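Local atomic coordinates of flavin prenyltransferase PAD1, mitochondrial (Aspergillus niger, PDB entry 6QLG), a protein that probably makes the prenylated FMN cofactor of a ferulic acid decarboxylase by joining a dimethylallyl group to the flavin N5 and C6 atoms of FMN. Residues 189-194 / 201-206. Residues are numbered along the deposited sequence; the frame is centred on the assembly and turned at random.
With DMA (dimethylallyl diphosphate), chain N.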
loop_
_atom_site.group_PDB
_atom_site.type_symbol
_atom_site.label_atom_id
_atom_site.label_comp_id
_atom_site.label_asym_id
_atom_site.label_seq_id
_atom_site.Cartn_x
_atom_site.Cartn_y
_atom_site.Cartn_z
ATOM N N ALA B 189 -8.611 -7.115 34.043
ATOM C CA ALA B 189 -7.365 -7.752 34.472
ATOM C C ALA B 189 -7.704 -8.730 35.590
ATOM O O ALA B 189 -7.643 -8.400 36.776
ATOM C CB ALA B 189 -6.350 -6.709 34.918
ATOM N N PHE B 190 -8.063 -9.956 35.206
ATOM C CA PHE B 190 -8.526 -10.937 36.181
ATOM C C PHE B 190 -7.429 -11.392 37.137
ATOM O O PHE B 190 -7.745 -11.953 38.191
ATOM C CB PHE B 190 -9.121 -12.151 35.466
ATOM C CG PHE B 190 -10.387 -11.852 34.710
ATOM C CD1 PHE B 190 -11.601 -11.773 35.371
ATOM C CD2 PHE B 190 -10.362 -11.649 33.341
ATOM C CE1 PHE B 190 -12.767 -11.500 34.677
ATOM C CE2 PHE B 190 -11.523 -11.378 32.641
ATOM C CZ PHE B 190 -12.727 -11.303 33.311
ATOM N N TYR B 191 -6.156 -11.159 36.806
ATOM C CA TYR B 191 -5.076 -11.633 37.666
ATOM C C TYR B 191 -5.022 -10.914 39.009
ATOM O O TYR B 191 -4.326 -11.388 39.912
ATOM C CB TYR B 191 -3.724 -11.503 36.954
ATOM C CG TYR B 191 -3.323 -10.088 36.602
ATOM C CD1 TYR B 191 -2.730 -9.253 37.543
ATOM C CD2 TYR B 191 -3.518 -9.592 35.320
ATOM C CE1 TYR B 191 -2.358 -7.962 37.221
ATOM C CE2 TYR B 191 -3.148 -8.305 34.990
ATOM C CZ TYR B 191 -2.570 -7.493 35.944
ATOM O OH TYR B 191 -2.201 -6.209 35.620
ATOM N N ILE B 192 -5.724 -9.788 39.166
ATOM C CA ILE B 192 -5.761 -9.115 40.460
ATOM C C ILE B 192 -6.637 -9.842 41.468
ATOM O O ILE B 192 -6.659 -9.456 42.643
ATOM C CB ILE B 192 -6.249 -7.658 40.320
ATOM C CG1 ILE B 192 -7.760 -7.617 40.075
ATOM C CG2 ILE B 192 -5.497 -6.945 39.206
ATOM C CD1 ILE B 192 -8.350 -6.220 40.142
ATOM N N LYS B 193 -7.351 -10.883 41.039
ATOM C CA LYS B 193 -8.237 -11.667 41.898
ATOM C C LYS B 193 -9.245 -10.759 42.605
ATOM O O LYS B 193 -9.235 -10.576 43.822
ATOM C CB LYS B 193 -7.426 -12.497 42.898
ATOM C CG LYS B 193 -6.511 -13.523 42.239
ATOM C CD LYS B 193 -5.837 -14.414 43.268
ATOM C CE LYS B 193 -4.380 -14.024 43.462
ATOM N NZ LYS B 193 -3.662 -14.988 44.339
ATOM N N ALA B 194 -10.124 -10.189 41.787
ATOM C CA ALA B 194 -11.085 -9.209 42.264
ATOM C C ALA B 194 -12.249 -9.882 42.980
ATOM O O ALA B 194 -12.676 -10.984 42.623
ATOM C CB ALA B 194 -11.614 -8.372 41.100
ATOM N N ILE B 201 -12.982 -2.554 37.649
ATOM C CA ILE B 201 -13.100 -1.215 37.078
ATOM C C ILE B 201 -12.008 -0.303 37.623
ATOM O O ILE B 201 -11.395 0.471 36.876
ATOM C CB ILE B 201 -14.501 -0.636 37.351
ATOM C CG1 ILE B 201 -15.577 -1.460 36.641
ATOM C CG2 ILE B 201 -14.576 0.813 36.893
ATOM C CD1 ILE B 201 -16.974 -0.895 36.800
ATOM N N ASP B 202 -11.744 -0.382 38.931
ATOM C CA ASP B 202 -10.728 0.471 39.542
ATOM C C ASP B 202 -9.354 0.225 38.931
ATOM O O ASP B 202 -8.579 1.166 38.726
ATOM C CB ASP B 202 -10.683 0.238 41.054
ATOM C CG ASP B 202 -11.894 0.809 41.774
ATOM O OD1 ASP B 202 -12.542 1.727 41.229
ATOM O OD2 ASP B 202 -12.197 0.333 42.889
ATOM N N GLN B 203 -9.032 -1.035 38.639
ATOM C CA GLN B 203 -7.753 -1.340 38.007
ATOM C C GLN B 203 -7.692 -0.778 36.591
ATOM O O GLN B 203 -6.675 -0.198 36.193
ATOM C CB GLN B 203 -7.515 -2.851 38.005
ATOM C CG GLN B 203 -6.093 -3.261 37.653
ATOM C CD GLN B 203 -5.909 -3.522 36.166
ATOM O OE1 GLN B 203 -6.862 -3.458 35.390
ATOM N NE2 GLN B 203 -4.678 -3.828 35.767
ATOM N N SER B 204 -8.772 -0.932 35.819
ATOM C CA SER B 204 -8.800 -0.384 34.465
ATOM C C SER B 204 -8.640 1.129 34.479
ATOM O O SER B 204 -7.889 1.689 33.672
ATOM C CB SER B 204 -10.103 -0.772 33.763
ATOM O OG SER B 204 -10.205 -2.175 33.602
ATOM N N VAL B 205 -9.337 1.808 35.394
ATOM C CA VAL B 205 -9.234 3.262 35.485
ATOM C C VAL B 205 -7.812 3.673 35.847
ATOM O O VAL B 205 -7.274 4.650 35.309
ATOM C CB VAL B 205 -10.262 3.806 36.495
ATOM C CG1 VAL B 205 -9.961 5.258 36.842
ATOM C CG2 VAL B 205 -11.673 3.665 35.938
ATOM N N GLY B 206 -7.176 2.929 36.755
ATOM C CA GLY B 206 -5.801 3.238 37.112
ATOM C C GLY B 206 -4.839 3.035 35.958
ATOM O O GLY B 206 -3.881 3.796 35.796
HETATM C C1 DMA N . -0.392 -8.032 32.739
HETATM O O1 DMA N . -0.066 -6.674 32.625
HETATM C C2 DMA N . 0.881 -8.874 32.689
HETATM C C3 DMA N . 1.188 -9.675 33.689
HETATM C C4 DMA N . 2.465 -10.505 33.629
HETATM C C5 DMA N . 0.275 -9.773 34.909
HETATM P PA DMA N . -0.336 -5.923 31.181
HETATM O O1A DMA N . -0.749 -6.951 30.151
HETATM O O2A DMA N . 0.920 -5.221 30.727
HETATM O O3A DMA N . -1.535 -4.806 31.348
HETATM P PB DMA N . -2.749 -4.941 32.451
HETATM O O1B DMA N . -3.090 -6.397 32.644
HETATM O O2B DMA N . -3.976 -4.217 31.945
HETATM O O3B DMA N . -2.295 -4.340 33.759
HETATM O O HOH W 1 -9.276 -4.676 35.268
HETATM O O HOH W 2 -2.439 -3.927 37.922
#
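A189 and Q203 meet where the short 3-10 turn 190-192 faces helix 197-210, the two backbones coming no closer than 7.3 Å between their CA atoms. Q203 carries the helix side of the contact. Its CG lies anti to the backbone N (chi1 -167°) and the chain then bends at chi2 (-92°), which lays the terminal amide against the methyl of A189, with A189 CB 3.3 Å from Q203 OE1. Nearer the helix, the aliphatic part of Q203 packs on I192, whose CG2 approaches Q203 CG to 4.0 Å. Both ends of the amide are engaged: OE1 accepts from a water that also bridges A189 N and S204 OG, while NE2 gives a weak bond to the terminal phosphate of dimethylallyl diphosphate and donates to a second water, which in turn donates to Y191 OH. The Y191 hydroxyl donates to the same phosphate oxygen, with OH 2.6 Å from O3B, and the methyl C5 of the ligand sits 3.6 Å above the centre of the tyrosine ring. Turn and helix thus share one wall of the prenyl-donor site, to which R207 one helical turn on, and S112, G113 and K151 of a third subunit, also contribute bonds to the ligand. A189 rests on R161 of a second subunit. The turn belongs to the loop after strand 182-183; on the helix, I201 and V205 pack against helix 53-65.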